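Local coordinates for protein toxin FitB (Neisseria gonorrhoeae, PDB 2H1C) that acts as the toxin of a type II toxin-antitoxin system, a PIN-domain protein expected to cleave RNA with magnesium, and influences how fast the bacteria cross human epithelial cells, at residues M1-D5 / D32-S36; L43-V47 / L59-E64; P81-Y86 / A109-Q113; Y86-R90 / A102-A108. All blocks are in the same frame, centred on the assembly; numbering follows the deposited sequence.

From the N terminus, contact 1 comes first, setting strand 2-4 beside strand 33-36 and closing a loop of 26 residues, half of them helical and none in a strand. Strand 33-36 runs straight into helix 37-48, which contact 2 pairs with helix 53-67 after a short turn, closing a loop of 11 residues between the segments. Later, contact 3 and contact 4 both join helix 80-94 to helix 102-114. Contact 4 is nested inside the loop that contact 3 closes, and Tyr86 belongs to both; no loops cross. Leu3 of contact 1 packs on Ala111 of contact 3, tying that helix pair to the sheet; contact 2 lies across the chain's centre from contacts 3 and 4.

Contact 1. Residues M1-D5 / D32-S36; sequences MILLD and DVYLS. With MG (magnesium ion), chain H.
Residues 2-4 and 33-36 are extended and run parallel as neighbouring strands, their short axes 4.7 Å apart at closest and 44° from alignment. Ile2 lies beside Val33 (CA to CA 4.9 Å) and Leu3 beside Tyr34 (4.8 Å between CA atoms). Three backbone hydrogen bonds fix this register: Ile2 N to Asp32 O at 3.0 Å, Tyr34 N to Ile2 O at 2.7 Å, and Leu4 N to Tyr34 O at 3.0 Å. The CA-H groups of Val33 and Leu3 also approach, respectively, Ile2 O and Tyr34 O, each at 3.5 Å.

Ile2 and Val33 share one face of the sheet, with Leu4 CG packing against Val33 CG1 at 3.5 Å. On the face of Leu3 and Tyr34, Leu3 (chi1 t, chi2 p) brings CD1 to 3.9 Å from Tyr34 CB and turns CD2 towards helix 102-114. Met1 forms a Met-aromatic contact at the edge of the Tyr34 ring, SD lying 5.4 Å from the centroid. At the C-terminal ends Asp5 and Ser36 each precede a helix. Ser36 OG caps Ile38 N and binds a magnesium ion at 2.6 Å, in a site with Leu76 and Thr110 that is separate from Asp5. The pair forms parallel central strands of the PIN fold, whose C-terminal end carries Asp5, a predicted magnesium ligand.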
loop_
_atom_site.group_PDB
_atom_site.type_symbol
_atom_site.label_atom_id
_atom_site.label_comp_id
_atom_site.label_asym_id
_atom_site.label_seq_id
_atom_site.Cartn_x
_atom_site.Cartn_y
_atom_site.Cartn_z
ATOM N N MET A 1 -19.154 -11.504 -1.726
ATOM C CA MET A 1 -17.724 -11.912 -1.552
ATOM C C MET A 1 -17.208 -10.991 -0.446
ATOM O O MET A 1 -17.677 -9.856 -0.320
ATOM C CB MET A 1 -16.919 -11.670 -2.840
ATOM C CG MET A 1 -17.400 -12.389 -4.105
ATOM S SD MET A 1 -16.825 -14.095 -4.277
ATOM C CE MET A 1 -18.299 -14.938 -3.778
ATOM N N ILE A 2 -16.249 -11.476 0.339
ATOM C CA ILE A 2 -15.706 -10.729 1.471
ATOM C C ILE A 2 -14.200 -10.463 1.410
ATOM O O ILE A 2 -13.435 -11.309 0.953
ATOM C CB ILE A 2 -15.991 -11.495 2.799
ATOM C CG1 ILE A 2 -17.479 -11.400 3.158
ATOM C CG2 ILE A 2 -15.143 -10.930 3.948
ATOM C CD1 ILE A 2 -17.935 -9.999 3.502
ATOM N N LEU A 3 -13.805 -9.274 1.867
ATOM C CA LEU A 3 -12.398 -8.883 1.974
ATOM C C LEU A 3 -12.205 -8.696 3.479
ATOM O O LEU A 3 -12.780 -7.779 4.072
ATOM C CB LEU A 3 -12.110 -7.551 1.260
ATOM C CG LEU A 3 -10.606 -7.177 1.244
ATOM C CD1 LEU A 3 -9.830 -8.204 0.408
ATOM C CD2 LEU A 3 -10.417 -5.771 0.667
ATOM N N LEU A 4 -11.432 -9.569 4.117
ATOM C CA LEU A 4 -11.233 -9.462 5.568
ATOM C C LEU A 4 -10.169 -8.433 5.924
ATOM O O LEU A 4 -9.052 -8.527 5.432
ATOM C CB LEU A 4 -10.783 -10.798 6.150
ATOM C CG LEU A 4 -11.666 -12.039 6.086
ATOM C CD1 LEU A 4 -10.908 -13.188 6.751
ATOM C CD2 LEU A 4 -12.999 -11.775 6.784
ATOM N N ASP A 5 -10.514 -7.483 6.792
ATOM C CA ASP A 5 -9.597 -6.424 7.246
ATOM C C ASP A 5 -8.736 -7.063 8.340
ATOM O O ASP A 5 -9.118 -8.074 8.931
ATOM C CB ASP A 5 -10.431 -5.248 7.807
ATOM C CG ASP A 5 -9.639 -3.936 7.959
ATOM O OD1 ASP A 5 -8.592 -3.755 7.302
ATOM O OD2 ASP A 5 -10.098 -3.057 8.736
ATOM N N ASP A 32 -14.902 -17.734 -1.092
ATOM C CA ASP A 32 -15.502 -16.417 -1.249
ATOM C C ASP A 32 -14.856 -15.375 -0.333
ATOM O O ASP A 32 -15.354 -14.254 -0.222
ATOM C CB ASP A 32 -17.011 -16.480 -0.937
ATOM C CG ASP A 32 -17.777 -17.422 -1.870
ATOM O OD1 ASP A 32 -17.170 -17.993 -2.804
ATOM O OD2 ASP A 32 -19.000 -17.590 -1.657
ATOM N N VAL A 33 -13.759 -15.749 0.328
ATOM C CA VAL A 33 -13.090 -14.826 1.240
ATOM C C VAL A 33 -11.707 -14.459 0.720
ATOM O O VAL A 33 -10.907 -15.335 0.387
ATOM C CB VAL A 33 -12.980 -15.437 2.647
ATOM C CG1 VAL A 33 -12.414 -14.408 3.616
ATOM C CG2 VAL A 33 -14.364 -15.892 3.120
ATOM N N TYR A 34 -11.430 -13.158 0.656
ATOM C CA TYR A 34 -10.153 -12.643 0.144
ATOM C C TYR A 34 -9.357 -11.817 1.167
ATOM O O TYR A 34 -9.896 -11.350 2.180
ATOM C CB TYR A 34 -10.415 -11.739 -1.066
ATOM C CG TYR A 34 -11.043 -12.443 -2.245
ATOM C CD1 TYR A 34 -12.391 -12.823 -2.224
ATOM C CD2 TYR A 34 -10.269 -12.799 -3.347
ATOM C CE1 TYR A 34 -12.951 -13.547 -3.269
ATOM C CE2 TYR A 34 -10.816 -13.536 -4.411
ATOM C CZ TYR A 34 -12.157 -13.907 -4.359
ATOM O OH TYR A 34 -12.696 -14.667 -5.380
ATOM N N LEU A 35 -8.065 -11.638 0.886
ATOM C CA LEU A 35 -7.197 -10.813 1.722
ATOM C C LEU A 35 -6.452 -9.854 0.794
ATOM O O LEU A 35 -6.078 -10.234 -0.321
ATOM C CB LEU A 35 -6.153 -11.659 2.461
ATOM C CG LEU A 35 -6.573 -12.625 3.563
ATOM C CD1 LEU A 35 -5.333 -13.355 4.089
ATOM C CD2 LEU A 35 -7.243 -11.857 4.698
ATOM N N SER A 36 -6.256 -8.619 1.236
ATOM C CA SER A 36 -5.476 -7.668 0.449
ATOM C C SER A 36 -4.026 -7.945 0.792
ATOM O O SER A 36 -3.717 -8.321 1.930
ATOM C CB SER A 36 -5.790 -6.227 0.852
ATOM O OG SER A 36 -4.712 -5.367 0.480
HETATM MG MG MG H . -4.661 -4.787 -2.048
#

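Contact 2. Residues L43-V47 / L59-E64; sequences LRLGV and LHERLE
Residues 43-47 and 59-64 are both helical and run almost antiparallel, at 165°, with their axes 10.3 Å apart, and branched aliphatic side chains fill the space between them. The closest CA pair is Val47 and His60, at 6.4 Å. Val47 (chi1 t) is the main bump from its helix: CG2 lodges between Leu59 CG at 3.7 Å and Leu63 CD2 at 4.1 Å, while CG1 lies 3.8 Å from His60 N. In return Leu63 (t, p) pushes CD2 into the hollow bounded by Leu43, Arg44 and Val47, reaching 3.8 Å from Arg44 CG and 4.4 Å from Leu43 CB. This is the helical hairpin formed by helices 37-48 and 53-67 of the PIN domain, and the bound antitoxin peptide packs on Val47, Leu59 and Arg62. One side is closed by a two-pronged salt bridge, for which Arg44 stretches out with chi2 and chi3 t and Glu64 folds back (m, m): NE meets OE2 and NH2 meets OE1, each at 2.9 Å. Arg44 NH2 also bridges to Glu80 of the second subunit.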
loop_
_atom_site.group_PDB
_atom_site.type_symbol
_atom_site.label_atom_id
_atom_site.label_comp_id
_atom_site.label_asym_id
_atom_site.label_seq_id
_atom_site.Cartn_x
_atom_site.Cartn_y
_atom_site.Cartn_z
ATOM N N LEU A 43 -0.159 -8.299 8.828
ATOM C CA LEU A 43 -0.157 -9.504 9.661
ATOM C C LEU A 43 1.280 -9.981 9.837
ATOM O O LEU A 43 1.716 -10.275 10.953
ATOM C CB LEU A 43 -0.987 -10.623 9.017
ATOM C CG LEU A 43 -2.483 -10.331 8.992
ATOM C CD1 LEU A 43 -3.227 -11.364 8.144
ATOM C CD2 LEU A 43 -2.990 -10.330 10.423
ATOM N N ARG A 44 2.021 -10.060 8.736
ATOM C CA ARG A 44 3.409 -10.509 8.820
ATOM C C ARG A 44 4.265 -9.582 9.682
ATOM O O ARG A 44 5.130 -10.052 10.414
ATOM C CB ARG A 44 4.017 -10.653 7.413
ATOM C CG ARG A 44 3.556 -11.924 6.670
ATOM C CD ARG A 44 3.934 -11.879 5.183
ATOM N NE ARG A 44 3.824 -13.193 4.559
ATOM C CZ ARG A 44 3.775 -13.402 3.245
ATOM N NH1 ARG A 44 3.816 -12.372 2.396
ATOM N NH2 ARG A 44 3.697 -14.646 2.780
ATOM N N LEU A 45 4.023 -8.271 9.604
ATOM C CA LEU A 45 4.795 -7.310 10.391
ATOM C C LEU A 45 4.478 -7.486 11.877
ATOM O O LEU A 45 5.377 -7.485 12.730
ATOM C CB LEU A 45 4.464 -5.883 9.936
ATOM C CG LEU A 45 5.093 -4.746 10.739
ATOM C CD1 LEU A 45 6.609 -4.920 10.809
ATOM C CD2 LEU A 45 4.725 -3.414 10.097
ATOM N N GLY A 46 3.191 -7.648 12.179
ATOM C CA GLY A 46 2.764 -7.837 13.557
ATOM C C GLY A 46 3.441 -9.040 14.180
ATOM O O GLY A 46 3.936 -8.983 15.316
ATOM N N VAL A 47 3.477 -10.141 13.444
ATOM C CA VAL A 47 4.123 -11.341 13.961
ATOM C C VAL A 47 5.616 -11.088 14.167
ATOM O O VAL A 47 6.178 -11.472 15.194
ATOM C CB VAL A 47 3.955 -12.532 13.011
ATOM C CG1 VAL A 47 4.781 -13.715 13.507
ATOM C CG2 VAL A 47 2.475 -12.924 12.929
ATOM N N LEU A 59 4.147 -18.725 15.675
ATOM C CA LEU A 59 3.118 -18.014 14.905
ATOM C C LEU A 59 3.565 -17.741 13.464
ATOM O O LEU A 59 2.744 -17.737 12.538
ATOM C CB LEU A 59 2.721 -16.709 15.620
ATOM C CG LEU A 59 1.608 -15.837 15.024
ATOM C CD1 LEU A 59 0.360 -16.686 14.794
ATOM C CD2 LEU A 59 1.286 -14.683 15.961
ATOM N N HIS A 60 4.863 -17.519 13.265
ATOM C CA HIS A 60 5.366 -17.288 11.920
ATOM C C HIS A 60 5.096 -18.559 11.105
ATOM O O HIS A 60 4.568 -18.498 9.994
ATOM C CB HIS A 60 6.863 -16.964 11.957
ATOM C CG HIS A 60 7.502 -16.935 10.605
ATOM N ND1 HIS A 60 7.923 -18.078 9.957
ATOM C CD2 HIS A 60 7.733 -15.914 9.747
ATOM C CE1 HIS A 60 8.381 -17.761 8.760
ATOM N NE2 HIS A 60 8.277 -16.454 8.606
ATOM N N GLU A 61 5.418 -19.712 11.688
ATOM C CA GLU A 61 5.202 -21.002 11.032
ATOM C C GLU A 61 3.722 -21.195 10.714
ATOM O O GLU A 61 3.365 -21.577 9.603
ATOM C CB GLU A 61 5.675 -22.150 11.935
ATOM C CG GLU A 61 5.343 -23.553 11.423
ATOM C CD GLU A 61 6.341 -24.067 10.393
ATOM O OE1 GLU A 61 7.538 -24.217 10.743
ATOM O OE2 GLU A 61 5.932 -24.330 9.235
ATOM N N ARG A 62 2.857 -20.926 11.690
ATOM C CA ARG A 62 1.435 -21.105 11.467
ATOM C C ARG A 62 0.878 -20.146 10.424
ATOM O O ARG A 62 0.048 -20.532 9.592
ATOM C CB ARG A 62 0.674 -20.958 12.779
ATOM C CG ARG A 62 0.954 -22.099 13.729
ATOM C CD ARG A 62 0.484 -23.419 13.142
ATOM N NE ARG A 62 0.718 -24.505 14.088
ATOM C CZ ARG A 62 1.897 -25.090 14.274
ATOM N NH1 ARG A 62 2.950 -24.702 13.570
ATOM N NH2 ARG A 62 2.028 -26.047 15.185
ATOM N N LEU A 63 1.327 -18.901 10.452
ATOM C CA LEU A 63 0.843 -17.939 9.466
ATOM C C LEU A 63 1.214 -18.377 8.051
ATOM O O LEU A 63 0.361 -18.466 7.158
ATOM C CB LEU A 63 1.436 -16.551 9.726
ATOM C CG LEU A 63 0.992 -15.465 8.734
ATOM C CD1 LEU A 63 -0.540 -15.312 8.778
ATOM C CD2 LEU A 63 1.663 -14.154 9.091
ATOM N N GLU A 64 2.492 -18.668 7.854
ATOM C CA GLU A 64 2.981 -19.040 6.533
ATOM C C GLU A 64 2.541 -20.414 6.021
ATOM O O GLU A 64 2.170 -20.562 4.846
ATOM C CB GLU A 64 4.513 -18.958 6.517
ATOM C CG GLU A 64 5.094 -17.568 6.858
ATOM C CD GLU A 64 4.593 -16.453 5.932
ATOM O OE1 GLU A 64 4.283 -16.732 4.752
ATOM O OE2 GLU A 64 4.527 -15.282 6.377
#

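Contact 3. Residues P81-Y86 / A109-Q113; sequences PVAAIY and ATAKQ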
loop_
_atom_site.group_PDB
_atom_site.type_symbol
_atom_site.label_atom_id
_atom_site.label_comp_id
_atom_site.label_asym_id
_atom_site.label_seq_id
_atom_site.Cartn_x
_atom_site.Cartn_y
_atom_site.Cartn_z
ATOM N N PRO A 81 -4.949 -0.378 -11.377
ATOM C CA PRO A 81 -6.397 -0.124 -11.365
ATOM C C PRO A 81 -6.891 0.260 -9.961
ATOM O O PRO A 81 -7.749 1.133 -9.801
ATOM C CB PRO A 81 -6.984 -1.462 -11.828
ATOM C CG PRO A 81 -5.911 -2.008 -12.710
ATOM C CD PRO A 81 -4.652 -1.704 -11.946
ATOM N N VAL A 82 -6.355 -0.412 -8.952
ATOM C CA VAL A 82 -6.737 -0.133 -7.564
ATOM C C VAL A 82 -6.251 1.267 -7.171
ATOM O O VAL A 82 -6.915 1.980 -6.409
ATOM C CB VAL A 82 -6.135 -1.153 -6.595
ATOM C CG1 VAL A 82 -6.626 -0.870 -5.178
ATOM C CG2 VAL A 82 -6.530 -2.557 -7.017
ATOM N N ALA A 83 -5.086 1.654 -7.682
ATOM C CA ALA A 83 -4.554 2.978 -7.391
ATOM C C ALA A 83 -5.515 4.066 -7.876
ATOM O O ALA A 83 -5.685 5.087 -7.216
ATOM C CB ALA A 83 -3.176 3.155 -8.041
ATOM N N ALA A 84 -6.142 3.856 -9.031
ATOM C CA ALA A 84 -7.093 4.834 -9.564
ATOM C C ALA A 84 -8.289 4.987 -8.633
ATOM O O ALA A 84 -8.741 6.099 -8.356
ATOM C CB ALA A 84 -7.579 4.407 -10.957
ATOM N N ILE A 85 -8.818 3.860 -8.170
ATOM C CA ILE A 85 -9.966 3.871 -7.260
ATOM C C ILE A 85 -9.575 4.522 -5.933
ATOM O O ILE A 85 -10.345 5.282 -5.347
ATOM C CB ILE A 85 -10.469 2.435 -7.040
ATOM C CG1 ILE A 85 -10.993 1.903 -8.378
ATOM C CG2 ILE A 85 -11.557 2.403 -5.951
ATOM C CD1 ILE A 85 -11.290 0.420 -8.398
ATOM N N TYR A 86 -8.357 4.250 -5.486
ATOM C CA TYR A 86 -7.860 4.829 -4.245
ATOM C C TYR A 86 -7.927 6.358 -4.280
ATOM O O TYR A 86 -8.461 6.979 -3.366
ATOM C CB TYR A 86 -6.412 4.397 -4.019
ATOM C CG TYR A 86 -5.704 5.132 -2.904
ATOM C CD1 TYR A 86 -5.833 4.724 -1.574
ATOM C CD2 TYR A 86 -4.893 6.233 -3.185
ATOM C CE1 TYR A 86 -5.166 5.396 -0.548
ATOM C CE2 TYR A 86 -4.230 6.903 -2.179
ATOM C CZ TYR A 86 -4.367 6.483 -0.866
ATOM O OH TYR A 86 -3.696 7.138 0.140
ATOM N N ALA A 109 -10.205 0.548 -1.541
ATOM C CA ALA A 109 -10.071 0.573 -3.002
ATOM C C ALA A 109 -9.967 -0.848 -3.577
ATOM O O ALA A 109 -10.493 -1.130 -4.657
ATOM C CB ALA A 109 -8.832 1.402 -3.414
ATOM N N THR A 110 -9.293 -1.740 -2.858
ATOM C CA THR A 110 -9.158 -3.125 -3.304
ATOM C C THR A 110 -10.542 -3.772 -3.334
ATOM O O THR A 110 -10.915 -4.422 -4.307
ATOM C CB THR A 110 -8.221 -3.933 -2.363
ATOM O OG1 THR A 110 -6.905 -3.351 -2.386
ATOM C CG2 THR A 110 -8.144 -5.404 -2.809
ATOM N N ALA A 111 -11.324 -3.550 -2.278
ATOM C CA ALA A 111 -12.664 -4.117 -2.199
ATOM C C ALA A 111 -13.574 -3.576 -3.304
ATOM O O ALA A 111 -14.288 -4.336 -3.957
ATOM C CB ALA A 111 -13.272 -3.824 -0.828
ATOM N N LYS A 112 -13.544 -2.268 -3.532
ATOM C CA LYS A 112 -14.394 -1.682 -4.566
ATOM C C LYS A 112 -14.022 -2.221 -5.944
ATOM O O LYS A 112 -14.897 -2.547 -6.752
ATOM C CB LYS A 112 -14.284 -0.150 -4.546
ATOM C CG LYS A 112 -15.061 0.543 -5.661
ATOM C CD LYS A 112 -15.211 2.042 -5.426
ATOM C CE LYS A 112 -16.232 2.337 -4.336
ATOM N NZ LYS A 112 -16.534 3.799 -4.191
ATOM N N GLN A 113 -12.720 -2.326 -6.204
ATOM C CA GLN A 113 -12.229 -2.820 -7.486
ATOM C C GLN A 113 -12.705 -4.244 -7.776
ATOM O O GLN A 113 -12.986 -4.584 -8.929
ATOM C CB GLN A 113 -10.701 -2.759 -7.495
ATOM C CG GLN A 113 -10.075 -2.673 -8.869
ATOM C CD GLN A 113 -9.988 -4.007 -9.546
ATOM O OE1 GLN A 113 -9.556 -4.986 -8.940
ATOM N NE2 GLN A 113 -10.379 -4.059 -10.816
#
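Everything that passes between these two helical segments is van der Waals packing. The aliphatic part centres on Ala109, whose small CB lets the helices close to 8.5 Å between axes at a steep 112°, with Tyr86 and Ala109 CA atoms only 5.0 Å apart. Ala109 CB lies 3.6 Å from Val82 CG1, 3.9 Å from Ile85 CG2 and 3.9 Å from Tyr86 CB, so it nests against one turn of helix 80-94. Polar side chains join in through their carbon portions: Ile85 CD1 lies 3.4 Å from Gln113 CG, Ile85 CG2 is 3.7 Å from Lys112 CD, and Val82 CG2 is 4.0 Å from Gln113 CG. Lys112 NZ hydrogen-bonds Ala129 O. Val82 CG1 touches Thr110, 3.7 Å from OG1, which hydrogen-bonds Tyr106 O. Outside the pair, Ala83 and Tyr86 pack on the second subunit. The crossing joins two consecutive helices of the PIN domain, and Thr110, its CA-to-CB bond pointing away from residues 81-86, belongs with Ser36 and Leu76 to an observed magnesium site.

Contact 4. Residues Y86-R90 / A102-A108; sequences YAQIR and AADGYIA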
loop_
_atom_site.group_PDB
_atom_site.type_symbol
_atom_site.label_atom_id
_atom_site.label_comp_id
_atom_site.label_asym_id
_atom_site.label_seq_id
_atom_site.Cartn_x
_atom_site.Cartn_y
_atom_site.Cartn_z
ATOM N N TYR A 86 -8.357 4.250 -5.486
ATOM C CA TYR A 86 -7.860 4.829 -4.245
ATOM C C TYR A 86 -7.927 6.358 -4.280
ATOM O O TYR A 86 -8.461 6.979 -3.366
ATOM C CB TYR A 86 -6.412 4.397 -4.019
ATOM C CG TYR A 86 -5.704 5.132 -2.904
ATOM C CD1 TYR A 86 -5.833 4.724 -1.574
ATOM C CD2 TYR A 86 -4.893 6.233 -3.185
ATOM C CE1 TYR A 86 -5.166 5.396 -0.548
ATOM C CE2 TYR A 86 -4.230 6.903 -2.179
ATOM C CZ TYR A 86 -4.367 6.483 -0.866
ATOM O OH TYR A 86 -3.696 7.138 0.140
ATOM N N ALA A 87 -7.366 6.962 -5.327
ATOM C CA ALA A 87 -7.352 8.412 -5.443
ATOM C C ALA A 87 -8.770 8.960 -5.497
ATOM O O ALA A 87 -9.067 9.977 -4.870
ATOM C CB ALA A 87 -6.572 8.831 -6.680
ATOM N N GLN A 88 -9.651 8.281 -6.227
ATOM C CA GLN A 88 -11.037 8.719 -6.324
ATOM C C GLN A 88 -11.706 8.735 -4.952
ATOM O O GLN A 88 -12.271 9.750 -4.532
ATOM C CB GLN A 88 -11.807 7.798 -7.273
ATOM C CG GLN A 88 -11.244 7.844 -8.686
ATOM C CD GLN A 88 -12.051 7.040 -9.680
ATOM O OE1 GLN A 88 -12.187 5.817 -9.555
ATOM N NE2 GLN A 88 -12.596 7.726 -10.684
ATOM N N ILE A 89 -11.632 7.611 -4.249
ATOM C CA ILE A 89 -12.237 7.487 -2.928
ATOM C C ILE A 89 -11.690 8.461 -1.898
ATOM O O ILE A 89 -12.456 9.132 -1.206
ATOM C CB ILE A 89 -12.055 6.046 -2.370
ATOM C CG1 ILE A 89 -12.942 5.069 -3.139
ATOM C CG2 ILE A 89 -12.355 6.022 -0.881
ATOM C CD1 ILE A 89 -12.752 3.603 -2.702
ATOM N N ARG A 90 -10.370 8.543 -1.772
ATOM C CA ARG A 90 -9.787 9.452 -0.782
ATOM C C ARG A 90 -10.030 10.930 -1.091
ATOM O O ARG A 90 -10.277 11.727 -0.176
ATOM C CB ARG A 90 -8.288 9.211 -0.631
ATOM C CG ARG A 90 -7.974 7.890 0.027
ATOM C CD ARG A 90 -6.671 7.978 0.779
ATOM N NE ARG A 90 -6.711 8.981 1.834
ATOM C CZ ARG A 90 -5.629 9.478 2.430
ATOM N NH1 ARG A 90 -4.417 9.066 2.076
ATOM N NH2 ARG A 90 -5.758 10.398 3.380
ATOM N N ALA A 102 -4.750 6.554 4.799
ATOM C CA ALA A 102 -4.156 5.830 3.668
ATOM C C ALA A 102 -4.371 4.313 3.746
ATOM O O ALA A 102 -4.846 3.698 2.787
ATOM C CB ALA A 102 -2.653 6.142 3.576
ATOM N N ALA A 103 -4.006 3.726 4.883
ATOM C CA ALA A 103 -4.134 2.287 5.114
ATOM C C ALA A 103 -5.542 1.772 4.831
ATOM O O ALA A 103 -5.714 0.769 4.129
ATOM C CB ALA A 103 -3.749 1.948 6.554
ATOM N N ASP A 104 -6.544 2.450 5.376
ATOM C CA ASP A 104 -7.929 2.038 5.167
ATOM C C ASP A 104 -8.293 2.280 3.712
ATOM O O ASP A 104 -9.037 1.513 3.113
ATOM C CB ASP A 104 -8.864 2.824 6.095
ATOM C CG ASP A 104 -8.730 2.399 7.552
ATOM O OD1 ASP A 104 -9.146 3.166 8.445
ATOM O OD2 ASP A 104 -8.219 1.289 7.807
ATOM N N GLY A 105 -7.747 3.351 3.141
ATOM C CA GLY A 105 -8.015 3.654 1.753
ATOM C C GLY A 105 -7.549 2.541 0.828
ATOM O O GLY A 105 -8.229 2.230 -0.145
ATOM N N TYR A 106 -6.387 1.950 1.103
ATOM C CA TYR A 106 -5.874 0.868 0.247
ATOM C C TYR A 106 -6.822 -0.325 0.236
ATOM O O TYR A 106 -7.099 -0.916 -0.815
ATOM C CB TYR A 106 -4.512 0.383 0.735
ATOM C CG TYR A 106 -3.426 1.414 0.617
ATOM C CD1 TYR A 106 -2.395 1.468 1.547
ATOM C CD2 TYR A 106 -3.436 2.349 -0.419
ATOM C CE1 TYR A 106 -1.392 2.434 1.452
ATOM C CE2 TYR A 106 -2.438 3.320 -0.526
ATOM C CZ TYR A 106 -1.422 3.356 0.417
ATOM O OH TYR A 106 -0.447 4.329 0.329
ATOM N N ILE A 107 -7.297 -0.682 1.424
ATOM C CA ILE A 107 -8.207 -1.803 1.579
ATOM C C ILE A 107 -9.535 -1.497 0.924
ATOM O O ILE A 107 -10.061 -2.325 0.189
ATOM C CB ILE A 107 -8.404 -2.134 3.063
ATOM C CG1 ILE A 107 -7.055 -2.538 3.668
ATOM C CG2 ILE A 107 -9.385 -3.283 3.216
ATOM C CD1 ILE A 107 -7.101 -2.837 5.136
ATOM N N ALA A 108 -10.067 -0.301 1.159
ATOM C CA ALA A 108 -11.342 0.053 0.566
ATOM C C ALA A 108 -11.290 0.035 -0.962
ATOM O O ALA A 108 -12.211 -0.463 -1.610
ATOM C CB ALA A 108 -11.807 1.414 1.079
#
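The Tyr86 side chain is the centrepiece. With chi1 t (169°) it swings across to helix 102-114, and its ring lies against the gap left by Gly105: Tyr86 CD1 is 3.7 Å from Gly105 C. The missing side chain matters here, because a CB on Gly105 would stand 2.9 Å from Tyr86 CE1, a clash, and 3.1 Å from Arg90 CD. The two helices cross at 122° with axes 9.3 Å apart.

Tyr106, chi1 m, brings CE2 over one face of the Tyr86 ring, 3.4 Å from Tyr86 CE1. The rings are offset, with centroids 4.9 Å apart and planes at 30°, so they barely overlap. Arg90 turns back by way of chi3 p and donates from NH1 to Tyr86 OH at 2.8 Å, one helical turn away; this bond pins the phenol and also sets NH1 3.6 Å from Ala102 CA. Tyr86 OH itself lies 3.7 Å from Ala102 CB. Further along, Ile89 in its m, t form presents CD1 to Ala108, 4.5 Å from CB.

Tyr86, Arg90 and Tyr106 also pack on the second subunit, against Ala41, Leu45 and Ile38 of that copy. The pairing thus serves both as interior of the PIN domain and as subunit interface, beside the predicted magnesium-binding Asp104 on the same helix.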